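Long-range contacts in ferric uptake regulation protein (Vibrio cholerae, PDB 2W57), which probably acts as a metal-dependent repressor that binds DNA to control the expression of iron-uptake genes: residues 20-25 against 57-62; 35-40 against 50-55. All coordinates share one frame; numbering follows the deposited sequence.

Contact 1: residues 20-25 against 57-62; sequences LKILEV and RVLNQF
Ile22 and Val58 face each other where helices 17-26 and 52-64 cross, their CA atoms 7.8 Å apart. The short axes of 20-25 and 57-62 approach to 10.6 Å with a crossing angle of -72°, a steep crossing that confines the contact to a few side chains. Ile22 carries most of the 20-25 side. Its CD1 meets Val58 CB at 3.7 Å, the two side chains pointing at each other tip to tip. Ile22 is branched at CB; with chi1 at -72° its CG1 arm lies beside the backbone N and carries CD1 to Val58, while CG2, anti to N, reaches Phe62 CE2 at 4.2 Å and, more loosely, Leu59 CD2. All of these residues are buried, and no hydrogen bond links the segments. The crossing belongs to the winged-helix DNA-binding domain of Fur and packs helix 52-64, probably the DNA-recognition helix as in other Fur proteins, against helix 17-26. Leu23, the next residue, brings its CB to 4.1 Å from Phe62 CE2, one turn past Val58 on the other helix, and approaches the ring obliquely. Within helix 52-64 itself, Val58 CG1 lies over one face of the same ring, 3.5 Å above its plane and toward the rim. Beyond the two segments, Leu8 of helix 4-10 and Val68 of the first wing strand also touch Phe62, and Ile22 packs on Leu39 and Leu43 of helix 36-45.

Contact 2: residues 35-40 against 50-55; sequences SAEELY and IGLATV
Tyr40 and Leu52 meet at about a right angle where the two helices of the helix-turn-helix, 36-45 and 52-64, come together, the motif on which the winged-helix domain is built. Leu52 CB sits over one face of the phenol ring in a CH-pi contact, 4.1 Å from the centroid and 19° off the normal. At the ring's edge, near its plane, Ile50 O lies 3.4 Å from Tyr40 CD1, so the ring fits against the backbone leading into helix 52-64 as well as against Leu52. With CG anti to the backbone N of Tyr40 (chi1 163°), this torsion lays the ring alongside residues 50-52, while Tyr40 CB remains beside Val55 CG2. Leu52 CD1 touches both Tyr40 CB and, at 4.1 Å, Ala36 CB. Deeper in, Val55 CG1 packs 3.8 Å from Leu39 CG and also lies against Ala36; the CA atoms of Ala36 and Val55 are 6.2 Å apart. No hydrogen bond crosses between the segments. Tyr56, the next residue of helix 52-64, bonds through its OH to Glu37 OE2. Farther out, a capping box secures the start of helix 36-45, and Glu38 OE2 also makes a salt bridge with Lys77. In the box Ser35 OG accepts from Glu38 N at 3.1 Å; Ser35 N returns a nearly straight bond to Glu38 OE1, 2.9 Å long, meeting that oxygen from above the carboxylate plane.

Overall arrangement
Helix 52-64 serves both contacts: its first turn packs on helix 36-45 in contact 2, and later turns on helix 17-26 in contact 1. The two centres lie 9 Å apart and share one hydrophobic interior, making a three-helix core. Leu39 of contact 2 joins them, its CD2 being 3.8 Å from Ile22 CG2 and equally far from Leu59 CD1, while Ile22 CD1 reaches Val55 CA. Neither contact supplies a zinc ligand; the side chain of Leu59 is about 13 Å from a bound zinc ion. His33, a ligand of one zinc, nevertheless lies only two residues before Ser35, tying that site by sequence to the start of helix 36-45.

Contact 1: residues 20-25 against 57-62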
loop_
_atom_site.group_PDB
_atom_site.type_symbol
_atom_site.label_atom_id
_atom_site.label_comp_id
_atom_site.label_asym_id
_atom_site.label_seq_id
_atom_site.Cartn_x
_atom_site.Cartn_y
_atom_site.Cartn_z
ATOM N N LEU A 20 9.187 -5.745 24.204
ATOM C CA LEU A 20 10.374 -6.617 24.097
ATOM C C LEU A 20 10.117 -7.895 23.300
ATOM O O LEU A 20 10.925 -8.285 22.453
ATOM C CB LEU A 20 10.906 -7.003 25.488
ATOM C CG LEU A 20 11.489 -5.933 26.418
ATOM C CD1 LEU A 20 11.855 -6.552 27.747
ATOM C CD2 LEU A 20 12.696 -5.213 25.810
ATOM N N LYS A 21 8.983 -8.524 23.590
ATOM C CA LYS A 21 8.596 -9.805 23.028
ATOM C C LYS A 21 8.226 -9.703 21.567
ATOM O O LYS A 21 8.423 -10.650 20.806
ATOM C CB LYS A 21 7.409 -10.373 23.808
ATOM C CG LYS A 21 7.803 -10.956 25.151
ATOM C CD LYS A 21 6.607 -11.592 25.830
ATOM C CE LYS A 21 6.991 -12.167 27.183
ATOM N NZ LYS A 21 7.662 -13.468 27.043
ATOM N N ILE A 22 7.671 -8.561 21.181
ATOM C CA ILE A 22 7.319 -8.329 19.795
ATOM C C ILE A 22 8.575 -7.959 19.027
ATOM O O ILE A 22 8.724 -8.351 17.877
ATOM C CB ILE A 22 6.221 -7.246 19.652
ATOM C CG1 ILE A 22 4.880 -7.815 20.139
ATOM C CG2 ILE A 22 6.130 -6.756 18.210
ATOM C CD1 ILE A 22 3.766 -6.830 20.231
ATOM N N LEU A 23 9.484 -7.218 19.658
ATOM C CA LEU A 23 10.738 -6.861 18.998
ATOM C C LEU A 23 11.611 -8.104 18.782
ATOM O O LEU A 23 12.117 -8.330 17.684
ATOM C CB LEU A 23 11.486 -5.781 19.788
ATOM C CG LEU A 23 12.827 -5.243 19.275
ATOM C CD1 LEU A 23 12.700 -4.643 17.877
ATOM C CD2 LEU A 23 13.370 -4.207 20.255
ATOM N N GLU A 24 11.779 -8.897 19.837
ATOM C CA GLU A 24 12.378 -10.221 19.747
ATOM C C GLU A 24 11.909 -10.947 18.476
ATOM O O GLU A 24 12.725 -11.391 17.669
ATOM C CB GLU A 24 11.961 -11.017 20.974
ATOM C CG GLU A 24 12.829 -12.192 21.358
ATOM C CD GLU A 24 12.750 -12.471 22.869
ATOM O OE1 GLU A 24 13.212 -13.556 23.330
ATOM O OE2 GLU A 24 12.225 -11.590 23.603
ATOM N N VAL A 25 10.596 -11.047 18.282
ATOM C CA VAL A 25 10.083 -11.749 17.116
ATOM C C VAL A 25 10.540 -11.093 15.835
ATOM O O VAL A 25 10.982 -11.786 14.912
ATOM C CB VAL A 25 8.543 -11.900 17.122
ATOM C CG1 VAL A 25 8.045 -12.339 15.746
ATOM C CG2 VAL A 25 8.103 -12.909 18.195
ATOM N N ARG A 57 -1.034 -2.083 18.242
ATOM C CA ARG A 57 -0.700 -0.867 18.965
ATOM C C ARG A 57 0.838 -0.731 19.010
ATOM O O ARG A 57 1.378 0.338 18.688
ATOM C CB ARG A 57 -1.359 -0.867 20.362
ATOM C CG ARG A 57 -0.905 0.250 21.335
ATOM C CD ARG A 57 -1.431 0.088 22.803
ATOM N NE ARG A 57 -0.927 -1.098 23.536
ATOM C CZ ARG A 57 0.327 -1.271 24.012
ATOM N NH1 ARG A 57 1.285 -0.352 23.831
ATOM N NH2 ARG A 57 0.640 -2.395 24.670
ATOM N N VAL A 58 1.536 -1.831 19.338
ATOM C CA VAL A 58 3.000 -1.829 19.422
ATOM C C VAL A 58 3.678 -1.562 18.065
ATOM O O VAL A 58 4.598 -0.743 17.981
ATOM C CB VAL A 58 3.574 -3.114 20.069
ATOM C CG1 VAL A 58 5.125 -3.114 19.989
ATOM C CG2 VAL A 58 3.096 -3.270 21.528
ATOM N N LEU A 59 3.226 -2.242 17.013
ATOM C CA LEU A 59 3.775 -2.016 15.681
ATOM C C LEU A 59 3.597 -0.577 15.188
ATOM O O LEU A 59 4.510 -0.027 14.562
ATOM C CB LEU A 59 3.214 -3.020 14.677
ATOM C CG LEU A 59 3.724 -4.451 14.857
ATOM C CD1 LEU A 59 2.958 -5.428 13.993
ATOM C CD2 LEU A 59 5.227 -4.507 14.573
ATOM N N ASN A 60 2.454 0.040 15.483
ATOM C CA ASN A 60 2.277 1.477 15.240
ATOM C C ASN A 60 3.282 2.380 15.968
ATOM O O ASN A 60 3.798 3.350 15.381
ATOM C CB ASN A 60 0.882 1.925 15.638
ATOM C CG ASN A 60 -0.081 1.836 14.514
ATOM O OD1 ASN A 60 -0.641 0.763 14.236
ATOM N ND2 ASN A 60 -0.297 2.963 13.842
ATOM N N GLN A 61 3.511 2.085 17.250
ATOM C CA GLN A 61 4.444 2.837 18.083
ATOM C C GLN A 61 5.856 2.648 17.523
ATOM O O GLN A 61 6.639 3.591 17.466
ATOM C CB GLN A 61 4.364 2.374 19.551
ATOM C CG GLN A 61 2.988 2.495 20.194
ATOM C CD GLN A 61 2.844 1.793 21.582
ATOM O OE1 GLN A 61 3.439 0.726 21.871
ATOM N NE2 GLN A 61 2.024 2.406 22.441
ATOM N N PHE A 62 6.164 1.430 17.083
ATOM C CA PHE A 62 7.449 1.143 16.453
ATOM C C PHE A 62 7.584 1.888 15.124
ATOM O O PHE A 62 8.672 2.357 14.777
ATOM C CB PHE A 62 7.590 -0.358 16.202
ATOM C CG PHE A 62 7.923 -1.160 17.420
ATOM C CD1 PHE A 62 7.961 -0.573 18.678
ATOM C CD2 PHE A 62 8.194 -2.524 17.304
ATOM C CE1 PHE A 62 8.288 -1.330 19.797
ATOM C CE2 PHE A 62 8.507 -3.288 18.407
ATOM C CZ PHE A 62 8.557 -2.696 19.662
#

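Contact 2: residues 35-40 against 50-55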
loop_
_atom_site.group_PDB
_atom_site.type_symbol
_atom_site.label_atom_id
_atom_site.label_comp_id
_atom_site.label_asym_id
_atom_site.label_seq_id
_atom_site.Cartn_x
_atom_site.Cartn_y
_atom_site.Cartn_z
ATOM N N SER A 35 3.236 -9.479 8.751
ATOM C CA SER A 35 2.014 -8.767 9.067
ATOM C C SER A 35 1.763 -8.842 10.559
ATOM O O SER A 35 2.301 -9.720 11.236
ATOM C CB SER A 35 0.842 -9.378 8.320
ATOM O OG SER A 35 0.653 -10.711 8.723
ATOM N N ALA A 36 0.945 -7.926 11.067
ATOM C CA ALA A 36 0.475 -7.985 12.453
ATOM C C ALA A 36 -0.172 -9.338 12.825
ATOM O O ALA A 36 -0.047 -9.793 13.953
ATOM C CB ALA A 36 -0.495 -6.847 12.722
ATOM N N GLU A 37 -0.848 -9.972 11.869
ATOM C CA GLU A 37 -1.548 -11.239 12.114
ATOM C C GLU A 37 -0.545 -12.364 12.262
ATOM O O GLU A 37 -0.630 -13.177 13.182
ATOM C CB GLU A 37 -2.521 -11.565 10.983
ATOM C CG GLU A 37 -3.704 -10.594 10.852
ATOM C CD GLU A 37 -3.363 -9.227 10.198
ATOM O OE1 GLU A 37 -2.299 -9.067 9.536
ATOM O OE2 GLU A 37 -4.190 -8.296 10.359
ATOM N N GLU A 38 0.426 -12.389 11.357
ATOM C CA GLU A 38 1.419 -13.443 11.347
ATOM C C GLU A 38 2.227 -13.330 12.622
ATOM O O GLU A 38 2.490 -14.339 13.282
ATOM C CB GLU A 38 2.310 -13.351 10.106
ATOM C CG GLU A 38 1.638 -13.765 8.799
ATOM C CD GLU A 38 2.219 -13.048 7.561
ATOM O OE1 GLU A 38 3.112 -12.169 7.699
ATOM O OE2 GLU A 38 1.759 -13.347 6.432
ATOM N N LEU A 39 2.579 -12.096 12.975
ATOM C CA LEU A 39 3.321 -11.807 14.200
ATOM C C LEU A 39 2.559 -12.250 15.468
ATOM O O LEU A 39 3.136 -12.825 16.399
ATOM C CB LEU A 39 3.666 -10.312 14.226
ATOM C CG LEU A 39 4.361 -9.592 15.394
ATOM C CD1 LEU A 39 5.219 -10.518 16.229
ATOM C CD2 LEU A 39 5.165 -8.391 14.864
ATOM N N TYR A 40 1.261 -11.973 15.489
ATOM C CA TYR A 40 0.370 -12.453 16.540
ATOM C C TYR A 40 0.394 -13.978 16.614
ATOM O O TYR A 40 0.590 -14.531 17.700
ATOM C CB TYR A 40 -1.051 -11.930 16.300
ATOM C CG TYR A 40 -2.136 -12.649 17.056
ATOM C CD1 TYR A 40 -2.262 -12.495 18.435
ATOM C CD2 TYR A 40 -3.036 -13.481 16.396
ATOM C CE1 TYR A 40 -3.242 -13.152 19.146
ATOM C CE2 TYR A 40 -4.034 -14.159 17.106
ATOM C CZ TYR A 40 -4.127 -13.976 18.486
ATOM O OH TYR A 40 -5.113 -14.610 19.209
ATOM N N ILE A 50 -0.297 -12.205 24.287
ATOM C CA ILE A 50 -0.474 -10.887 23.715
ATOM C C ILE A 50 -1.524 -10.942 22.591
ATOM O O ILE A 50 -1.337 -11.650 21.593
ATOM C CB ILE A 50 0.868 -10.346 23.170
ATOM C CG1 ILE A 50 1.953 -10.356 24.260
ATOM C CG2 ILE A 50 0.687 -8.967 22.593
ATOM C CD1 ILE A 50 3.345 -10.147 23.742
ATOM N N GLY A 51 -2.627 -10.209 22.756
ATOM C CA GLY A 51 -3.684 -10.167 21.752
ATOM C C GLY A 51 -3.243 -9.398 20.518
ATOM O O GLY A 51 -2.201 -8.736 20.533
ATOM N N LEU A 52 -4.033 -9.485 19.445
ATOM C CA LEU A 52 -3.656 -8.885 18.168
ATOM C C LEU A 52 -3.761 -7.336 18.201
ATOM O O LEU A 52 -3.027 -6.639 17.474
ATOM C CB LEU A 52 -4.459 -9.522 17.006
ATOM C CG LEU A 52 -4.487 -8.833 15.629
ATOM C CD1 LEU A 52 -3.159 -8.978 14.912
ATOM C CD2 LEU A 52 -5.590 -9.335 14.740
ATOM N N ALA A 53 -4.669 -6.804 19.033
ATOM C CA ALA A 53 -4.798 -5.360 19.221
ATOM C C ALA A 53 -3.499 -4.760 19.791
ATOM O O ALA A 53 -3.040 -3.718 19.332
ATOM C CB ALA A 53 -5.965 -5.053 20.096
ATOM N N THR A 54 -2.887 -5.447 20.756
ATOM C CA THR A 54 -1.591 -5.027 21.320
ATOM C C THR A 54 -0.516 -5.053 20.243
ATOM O O THR A 54 0.225 -4.084 20.083
ATOM C CB THR A 54 -1.163 -5.908 22.506
ATOM O OG1 THR A 54 -2.101 -5.738 23.569
ATOM C CG2 THR A 54 0.212 -5.526 22.992
ATOM N N VAL A 55 -0.469 -6.147 19.487
ATOM C CA VAL A 55 0.463 -6.286 18.370
ATOM C C VAL A 55 0.346 -5.088 17.450
ATOM O O VAL A 55 1.344 -4.425 17.141
ATOM C CB VAL A 55 0.260 -7.601 17.589
ATOM C CG1 VAL A 55 1.207 -7.667 16.425
ATOM C CG2 VAL A 55 0.491 -8.795 18.503
#